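Local coordinates for protein diadenosine tetraphosphatase, putative (Trypanosoma brucei, PDB 2QJC) that probably hydrolyses phosphoester or phosphoanhydride bonds, perhaps those of diadenosine tetraphosphate, as a metallophosphatase with two manganese ions in its active site, at residues 20-29 with 48-59; 199-210 with 216-227. All coordinates share one frame; numbering follows the deposited sequence.

How the contacts relate
Contact 1 closes before contact 2 opens along the chain, and their centres lie about 11 Å apart. Contact 1 pairs strands 21-24 and 49-52 of one mixed sheet. Contact 2 pairs strands 199-202 and 218-220 of another. The two sheets pack on each other, with Ile23 touching Val201 and Leu221. Beyond the strand ends the loops of both contacts meet at the metal centre. There Asp26 OD1 probably accepts a hydrogen bond from His204 N at 2.9 Å. Contact 1 supplies Asp26, His28 and Asp55, and contact 2 supplies His204. Asn81 and His141 complete the protein ligands of the two manganese ions.

Contact 1. Residues 20-29 with 48-59. With MN (manganese (II) ion), chain B.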
# COMPACT_ATOMS: atom_id res chain seq x y z
N ARG A 20 9.34 16.39 -1.79
CA ARG A 20 9.06 15.56 -0.63
C ARG A 20 7.94 14.55 -0.95
O ARG A 20 6.92 14.92 -1.54
CB ARG A 20 8.65 16.47 0.51
CG ARG A 20 8.54 15.85 1.88
CD ARG A 20 7.73 16.83 2.73
NE ARG A 20 7.67 16.47 4.13
CZ ARG A 20 6.71 16.88 4.96
NH1 ARG A 20 5.73 17.66 4.51
NH2 ARG A 20 6.75 16.51 6.23
N VAL A 21 8.14 13.29 -0.57
CA VAL A 21 7.15 12.25 -0.84
C VAL A 21 6.67 11.55 0.44
O VAL A 21 7.47 11.13 1.27
CB VAL A 21 7.71 11.19 -1.81
CG1 VAL A 21 6.69 10.06 -2.03
CG2 VAL A 21 8.05 11.85 -3.14
N ILE A 22 5.36 11.42 0.57
CA ILE A 22 4.75 10.80 1.74
C ILE A 22 4.01 9.52 1.32
O ILE A 22 3.09 9.56 0.51
CB ILE A 22 3.79 11.80 2.42
CG1 ILE A 22 4.60 13.01 2.92
CG2 ILE A 22 3.07 11.14 3.59
CD1 ILE A 22 3.76 14.14 3.42
N ILE A 23 4.43 8.40 1.88
CA ILE A 23 3.85 7.10 1.58
C ILE A 23 3.14 6.57 2.82
O ILE A 23 3.75 6.42 3.89
CB ILE A 23 4.95 6.11 1.12
CG1 ILE A 23 5.74 6.74 -0.04
CG2 ILE A 23 4.33 4.79 0.69
CD1 ILE A 23 6.96 5.96 -0.46
N VAL A 24 1.84 6.30 2.68
CA VAL A 24 1.02 5.85 3.80
C VAL A 24 0.55 4.39 3.75
O VAL A 24 0.30 3.84 2.68
CB VAL A 24 -0.21 6.80 3.98
CG1 VAL A 24 -0.92 6.98 2.66
CG2 VAL A 24 -1.17 6.25 5.03
N GLY A 25 0.48 3.78 4.94
CA GLY A 25 0.07 2.38 5.07
C GLY A 25 -1.42 2.14 4.86
O GLY A 25 -2.16 3.07 4.51
N ASP A 26 -1.85 0.90 5.09
CA ASP A 26 -3.26 0.52 4.89
C ASP A 26 -4.23 1.46 5.60
O ASP A 26 -4.22 1.58 6.82
CB ASP A 26 -3.48 -0.93 5.37
CG ASP A 26 -2.66 -1.95 4.59
OD1 ASP A 26 -1.44 -1.71 4.38
OD2 ASP A 26 -3.21 -3.00 4.19
N ILE A 27 -5.08 2.13 4.81
CA ILE A 27 -6.06 3.07 5.35
C ILE A 27 -7.39 2.40 5.74
O ILE A 27 -7.97 2.69 6.79
CB ILE A 27 -6.33 4.22 4.35
CG1 ILE A 27 -5.03 5.00 4.11
CG2 ILE A 27 -7.37 5.16 4.91
CD1 ILE A 27 -5.07 5.95 2.91
N HIS A 28 -7.88 1.50 4.89
CA HIS A 28 -9.12 0.78 5.18
C HIS A 28 -10.25 1.67 5.70
O HIS A 28 -10.75 1.47 6.81
CB HIS A 28 -8.85 -0.35 6.19
CG HIS A 28 -8.31 -1.60 5.58
ND1 HIS A 28 -8.98 -2.30 4.60
CD2 HIS A 28 -7.17 -2.30 5.83
CE1 HIS A 28 -8.28 -3.37 4.27
NE2 HIS A 28 -7.18 -3.40 5.00
N GLY A 29 -10.64 2.65 4.90
CA GLY A 29 -11.73 3.54 5.28
C GLY A 29 -11.58 4.38 6.53
O GLY A 29 -12.57 4.95 6.99
N ASP A 48 4.04 18.68 -1.65
CA ASP A 48 4.31 17.28 -1.39
C ASP A 48 3.49 16.38 -2.31
O ASP A 48 2.50 16.82 -2.90
CB ASP A 48 3.97 16.91 0.06
CG ASP A 48 4.66 17.81 1.06
OD1 ASP A 48 5.86 18.07 0.87
OD2 ASP A 48 4.01 18.23 2.05
N THR A 49 3.92 15.13 -2.42
CA THR A 49 3.23 14.14 -3.23
C THR A 49 2.83 13.05 -2.25
O THR A 49 3.63 12.65 -1.40
CB THR A 49 4.14 13.56 -4.30
OG1 THR A 49 4.69 14.62 -5.08
CG2 THR A 49 3.37 12.62 -5.22
N LEU A 50 1.60 12.58 -2.36
CA LEU A 50 1.11 11.54 -1.47
C LEU A 50 0.94 10.23 -2.23
O LEU A 50 0.42 10.22 -3.35
CB LEU A 50 -0.22 11.97 -0.85
CG LEU A 50 -0.89 11.03 0.16
CD1 LEU A 50 0.06 10.72 1.32
CD2 LEU A 50 -2.17 11.70 0.68
N VAL A 51 1.38 9.12 -1.64
CA VAL A 51 1.25 7.81 -2.27
C VAL A 51 0.77 6.77 -1.25
O VAL A 51 1.41 6.58 -0.21
CB VAL A 51 2.61 7.32 -2.86
CG1 VAL A 51 2.41 6.03 -3.62
CG2 VAL A 51 3.21 8.38 -3.76
N ALA A 52 -0.35 6.11 -1.54
CA ALA A 52 -0.89 5.08 -0.65
C ALA A 52 -0.41 3.69 -1.07
O ALA A 52 -0.09 3.47 -2.24
CB ALA A 52 -2.41 5.12 -0.66
N VAL A 53 -0.35 2.76 -0.13
CA VAL A 53 0.08 1.39 -0.43
C VAL A 53 -1.12 0.51 -0.83
O VAL A 53 -0.97 -0.69 -1.07
CB VAL A 53 0.81 0.73 0.77
CG1 VAL A 53 2.04 1.57 1.16
CG2 VAL A 53 -0.15 0.56 1.95
N GLY A 54 -2.30 1.10 -0.89
CA GLY A 54 -3.47 0.33 -1.27
C GLY A 54 -4.30 -0.10 -0.08
O GLY A 54 -3.92 0.14 1.06
N ASP A 55 -5.43 -0.76 -0.35
CA ASP A 55 -6.34 -1.20 0.69
C ASP A 55 -6.94 0.06 1.28
O ASP A 55 -6.87 0.33 2.48
CB ASP A 55 -5.60 -2.01 1.77
CG ASP A 55 -5.75 -3.52 1.57
OD1 ASP A 55 -6.11 -3.95 0.46
OD2 ASP A 55 -5.50 -4.27 2.54
N LEU A 56 -7.54 0.85 0.39
CA LEU A 56 -8.18 2.11 0.75
C LEU A 56 -9.56 1.89 1.35
O LEU A 56 -10.07 2.73 2.11
CB LEU A 56 -8.33 2.97 -0.50
CG LEU A 56 -7.10 3.01 -1.42
CD1 LEU A 56 -7.39 3.91 -2.61
CD2 LEU A 56 -5.89 3.51 -0.63
N VAL A 57 -10.17 0.75 1.03
CA VAL A 57 -11.52 0.44 1.48
C VAL A 57 -11.67 -0.77 2.41
O VAL A 57 -10.70 -1.44 2.78
CB VAL A 57 -12.43 0.20 0.27
CG1 VAL A 57 -12.21 1.30 -0.77
CG2 VAL A 57 -12.15 -1.16 -0.34
N ASN A 58 -12.93 -1.02 2.78
CA ASN A 58 -13.32 -2.14 3.64
C ASN A 58 -12.86 -2.00 5.09
O ASN A 58 -11.82 -1.39 5.38
CB ASN A 58 -12.81 -3.45 3.04
CG ASN A 58 -13.60 -4.66 3.51
OD1 ASN A 58 -14.79 -4.57 3.80
ND2 ASN A 58 -12.94 -5.81 3.55
N LYS A 59 -13.66 -2.57 5.99
CA LYS A 59 -13.41 -2.57 7.43
C LYS A 59 -13.64 -1.24 8.16
O LYS A 59 -14.29 -1.21 9.21
CB LYS A 59 -11.99 -3.07 7.75
CG LYS A 59 -11.53 -4.32 6.99
CD LYS A 59 -12.68 -5.28 6.67
CE LYS A 59 -13.37 -5.81 7.93
NZ LYS A 59 -14.45 -6.79 7.58
MN MN B . -4.95 -4.36 4.56
O HOH W 1 6.48 16.31 -4.22
O HOH W 2 -3.60 2.74 2.01
O HOH W 3 -4.38 -4.52 6.73
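This contact is a beta-alpha-beta unit of the calcineurin-like phosphoesterase fold, with a manganese site beyond its strand ends. Strands 21-24 and 49-52 run parallel, joined through helix 31-41. Ile22 bonds to the neighbouring strand through both N and O: N donates to Thr49 O, and O accepts from Val51 N at 2.8 Å. Ile22, Val24, Leu50 and Ala52 share one face, where the first three pack on helix 31-41. Leu50 CG stands anti to its own N (chi1 -179°), and CD1 reaches across to Ile22 CG2 at 3.8 Å. At the strand starts Arg20 NH1 forms a salt bridge with Asp48 OD2, with a weak hydrogen bond. Lys44 N also holds that oxygen, and Val41 O takes Arg20 NH2.

Past the strands, the carboxylates of Asp26 and Asp55 lie side by side with their planes at 90°. Their OD2 atoms lie 3.1 Å apart, both bound to the manganese. His204 N holds Asp26 OD1, and His82 N holds Asp55 OD1. His28 NE2 is a third ligand, 2.5 Å from the metal, and a water is a fourth. The other ring nitrogen, ND1, donates to Val57 O at 2.6 Å, with the acceptor 20° out of the ring plane. This and the metal bond fix the ring's rotation. Asp55 CB lies over one ring face in a CH-pi contact, and Lys59 CG over the opposite face. His28 N donates to Asp55 O at 2.9 Å, which ties the metal-binding loops together. Metal ligands on loops after parallel strands, with Asp55 shared by two ions, characterise the dinuclear metallophosphoesterase site.

Contact 2. Residues 199-210 with 216-227; sequences TVVFGHDARRGL and PLAIGLDSRCVY. With MN (manganese (II) ion), chain C; PO4 (phosphate ion), chain D.
Here two neighbouring parallel strands, 199-202 and 218-220, pair at one edge of a mixed sheet of the calcineurin-like phosphoesterase fold. Their C-terminal loops run to the metal centre. Four backbone hydrogen bonds join the strands, from Val200 N to Leu217 O through to Leu221 N on Phe202 O at 2.8 Å. Val201 CG1 meets Leu221 CD1 at 3.6 Å on the face that packs against strand 21-24.

On the other face, Phe202 lies across the partner strand. Its CG sits between the backbone N and the carbonyl carbon (chi1 62°), which turns the ring over Gly220. Gly220 CA is 3.6 Å from the ring centroid in a CH-pi contact. Gly220, having no side chain, lets the ring lie directly on its CA. Ala218 CB lies at the ring's edge, and Trp190 meets the ring edge-to-face.

Beyond the strands, a water bridges Gly203 O and Asp222 N. Asp222 OD1 accepts from Arg224 N, forming an Asx turn. His204 ND1 binds the second manganese at 2.3 Å, while Thr160 O holds its NE2 and so steadies the ring. A phosphate, probably from the crystallisation liquor, places its O4 between the two manganese ions, 2.5 Å from this one. Ala206 CB packs on Tyr227 CE2 at 3.6 Å, beside that phosphate. The hydroxyl of Tyr227 donates to the phosphate, with OH 3.0 Å from O1.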
# COMPACT_ATOMS: atom_id res chain seq x y z
N THR A 199 14.61 0.70 -2.28
CA THR A 199 13.94 0.48 -1.01
C THR A 199 12.48 0.23 -1.38
O THR A 199 11.87 1.06 -2.06
CB THR A 199 13.99 1.72 -0.10
OG1 THR A 199 15.33 1.97 0.33
CG2 THR A 199 13.09 1.52 1.13
N VAL A 200 11.93 -0.91 -0.97
CA VAL A 200 10.54 -1.21 -1.26
C VAL A 200 9.67 -0.86 -0.06
O VAL A 200 9.92 -1.32 1.06
CB VAL A 200 10.35 -2.71 -1.59
CG1 VAL A 200 8.85 -3.06 -1.67
CG2 VAL A 200 11.03 -3.03 -2.92
N VAL A 201 8.67 -0.02 -0.29
CA VAL A 201 7.76 0.38 0.77
C VAL A 201 6.42 -0.32 0.53
O VAL A 201 5.85 -0.24 -0.56
CB VAL A 201 7.58 1.92 0.79
CG1 VAL A 201 6.69 2.33 1.95
CG2 VAL A 201 8.97 2.61 0.87
N PHE A 202 5.91 -0.98 1.56
CA PHE A 202 4.67 -1.74 1.43
C PHE A 202 3.78 -1.70 2.67
O PHE A 202 4.10 -1.05 3.65
CB PHE A 202 5.03 -3.19 1.09
CG PHE A 202 5.83 -3.89 2.17
CD1 PHE A 202 5.23 -4.83 3.00
CD2 PHE A 202 7.18 -3.59 2.37
CE1 PHE A 202 5.96 -5.47 4.02
CE2 PHE A 202 7.92 -4.22 3.38
CZ PHE A 202 7.31 -5.16 4.20
N GLY A 203 2.66 -2.42 2.60
CA GLY A 203 1.73 -2.53 3.72
C GLY A 203 1.20 -3.96 3.77
O GLY A 203 1.99 -4.90 3.92
N HIS A 204 -0.12 -4.14 3.65
CA HIS A 204 -0.76 -5.46 3.63
C HIS A 204 -0.72 -6.40 4.84
O HIS A 204 -1.77 -6.83 5.33
CB HIS A 204 -0.27 -6.23 2.40
CG HIS A 204 -0.81 -7.63 2.29
ND1 HIS A 204 -2.16 -7.90 2.17
CD2 HIS A 204 -0.19 -8.83 2.24
CE1 HIS A 204 -2.34 -9.20 2.06
NE2 HIS A 204 -1.16 -9.79 2.10
N ASP A 205 0.49 -6.72 5.31
CA ASP A 205 0.71 -7.67 6.40
C ASP A 205 0.47 -7.15 7.82
O ASP A 205 1.40 -7.04 8.62
CB ASP A 205 2.15 -8.22 6.29
CG ASP A 205 2.35 -9.55 7.05
OD1 ASP A 205 3.47 -10.10 6.98
OD2 ASP A 205 1.41 -10.04 7.71
N ALA A 206 -0.79 -6.84 8.14
CA ALA A 206 -1.16 -6.33 9.46
C ALA A 206 -0.73 -7.27 10.60
O ALA A 206 -0.42 -6.83 11.70
CB ALA A 206 -2.68 -6.10 9.53
N ARG A 207 -0.71 -8.57 10.33
CA ARG A 207 -0.30 -9.54 11.36
C ARG A 207 1.08 -9.25 11.95
O ARG A 207 1.34 -9.56 13.11
CB ARG A 207 -0.26 -10.95 10.79
CG ARG A 207 -1.57 -11.45 10.27
CD ARG A 207 -1.38 -12.83 9.75
NE ARG A 207 -2.51 -13.24 8.94
CZ ARG A 207 -2.53 -14.34 8.21
NH1 ARG A 207 -1.48 -15.14 8.20
NH2 ARG A 207 -3.60 -14.63 7.48
N ARG A 208 1.97 -8.68 11.14
CA ARG A 208 3.31 -8.38 11.60
C ARG A 208 3.52 -6.95 12.05
O ARG A 208 4.57 -6.61 12.61
CB ARG A 208 4.32 -8.71 10.50
CG ARG A 208 4.47 -10.20 10.22
CD ARG A 208 5.61 -10.46 9.24
NE ARG A 208 6.00 -11.87 9.22
CZ ARG A 208 5.83 -12.68 8.18
NH1 ARG A 208 5.27 -12.24 7.05
NH2 ARG A 208 6.22 -13.95 8.27
N GLY A 209 2.53 -6.10 11.81
CA GLY A 209 2.65 -4.71 12.21
C GLY A 209 3.76 -3.99 11.47
O GLY A 209 4.21 -4.43 10.41
N LEU A 210 4.21 -2.88 12.04
CA LEU A 210 5.27 -2.08 11.45
C LEU A 210 6.56 -2.89 11.37
O LEU A 210 7.03 -3.42 12.38
CB LEU A 210 5.50 -0.82 12.30
CG LEU A 210 6.38 0.29 11.73
CD1 LEU A 210 5.64 0.97 10.57
CD2 LEU A 210 6.67 1.31 12.82
N PRO A 216 17.75 -0.01 5.39
CA PRO A 216 16.96 0.88 4.55
C PRO A 216 16.44 0.21 3.27
O PRO A 216 15.87 0.87 2.41
CB PRO A 216 17.94 2.00 4.24
CG PRO A 216 19.21 1.23 4.03
CD PRO A 216 19.20 0.23 5.19
N LEU A 217 16.63 -1.10 3.14
CA LEU A 217 16.20 -1.82 1.95
C LEU A 217 14.70 -2.03 1.82
O LEU A 217 14.19 -2.21 0.71
CB LEU A 217 16.92 -3.17 1.85
CG LEU A 217 18.43 -3.10 1.58
CD1 LEU A 217 19.00 -4.51 1.48
CD2 LEU A 217 18.68 -2.34 0.27
N ALA A 218 13.98 -2.03 2.94
CA ALA A 218 12.53 -2.22 2.91
C ALA A 218 11.84 -1.61 4.13
O ALA A 218 12.46 -1.42 5.18
CB ALA A 218 12.20 -3.72 2.79
N ILE A 219 10.55 -1.30 3.97
CA ILE A 219 9.76 -0.71 5.05
C ILE A 219 8.30 -1.16 5.00
O ILE A 219 7.56 -0.82 4.06
CB ILE A 219 9.77 0.84 4.97
CG1 ILE A 219 11.21 1.36 5.09
CG2 ILE A 219 8.89 1.42 6.07
CD1 ILE A 219 11.36 2.86 4.95
N GLY A 220 7.88 -1.93 6.01
CA GLY A 220 6.50 -2.40 6.08
C GLY A 220 5.70 -1.43 6.93
O GLY A 220 5.90 -1.35 8.15
N LEU A 221 4.78 -0.69 6.31
CA LEU A 221 3.99 0.31 7.03
C LEU A 221 2.64 -0.11 7.60
O LEU A 221 1.95 0.73 8.17
CB LEU A 221 3.74 1.52 6.12
CG LEU A 221 4.91 2.38 5.63
CD1 LEU A 221 4.42 3.35 4.54
CD2 LEU A 221 5.50 3.15 6.79
N ASP A 222 2.24 -1.37 7.46
CA ASP A 222 0.93 -1.73 7.99
C ASP A 222 0.89 -1.92 9.50
O ASP A 222 0.97 -3.04 10.01
CB ASP A 222 0.37 -2.97 7.30
CG ASP A 222 -1.13 -3.14 7.57
OD1 ASP A 222 -1.67 -2.36 8.39
OD2 ASP A 222 -1.75 -4.04 6.96
N SER A 223 0.76 -0.79 10.21
CA SER A 223 0.70 -0.77 11.67
C SER A 223 -0.70 -1.01 12.26
O SER A 223 -0.96 -0.68 13.42
CB SER A 223 1.26 0.57 12.19
OG SER A 223 0.73 1.68 11.49
N ARG A 224 -1.59 -1.58 11.44
CA ARG A 224 -2.95 -1.95 11.87
C ARG A 224 -3.91 -0.82 12.23
O ARG A 224 -4.69 -0.97 13.17
CB ARG A 224 -2.88 -2.89 13.07
CG ARG A 224 -1.74 -3.86 13.06
CD ARG A 224 -1.41 -4.28 14.48
NE ARG A 224 -0.95 -5.66 14.47
CZ ARG A 224 -1.60 -6.67 15.03
NH1 ARG A 224 -2.74 -6.46 15.68
NH2 ARG A 224 -1.12 -7.89 14.88
N CYS A 225 -3.89 0.28 11.50
CA CYS A 225 -4.78 1.40 11.81
C CYS A 225 -6.25 1.02 12.07
O CYS A 225 -6.81 1.39 13.10
CB CYS A 225 -4.71 2.44 10.68
SG CYS A 225 -5.93 3.76 10.86
N VAL A 226 -6.86 0.29 11.15
CA VAL A 226 -8.27 -0.10 11.27
C VAL A 226 -8.58 -1.07 12.41
O VAL A 226 -9.72 -1.18 12.84
CB VAL A 226 -8.80 -0.71 9.96
CG1 VAL A 226 -8.16 -2.07 9.71
CG2 VAL A 226 -10.32 -0.83 10.02
N TYR A 227 -7.56 -1.77 12.89
CA TYR A 227 -7.74 -2.73 13.97
C TYR A 227 -7.45 -2.10 15.34
O TYR A 227 -7.37 -2.80 16.35
CB TYR A 227 -6.80 -3.93 13.78
CG TYR A 227 -6.98 -4.68 12.48
CD1 TYR A 227 -8.05 -5.56 12.29
CD2 TYR A 227 -6.03 -4.56 11.46
CE1 TYR A 227 -8.17 -6.31 11.12
CE2 TYR A 227 -6.14 -5.30 10.29
CZ TYR A 227 -7.20 -6.17 10.13
OH TYR A 227 -7.26 -6.92 8.97
MN MN C . -3.94 -6.48 1.89
P PO4 D . -5.28 -7.69 5.20
O1 PO4 D . -5.31 -7.01 6.68
O2 PO4 D . -4.04 -8.68 5.15
O3 PO4 D . -6.61 -8.48 5.00
O4 PO4 D . -5.12 -6.57 4.14
O HOH W 4 3.64 -3.69 6.20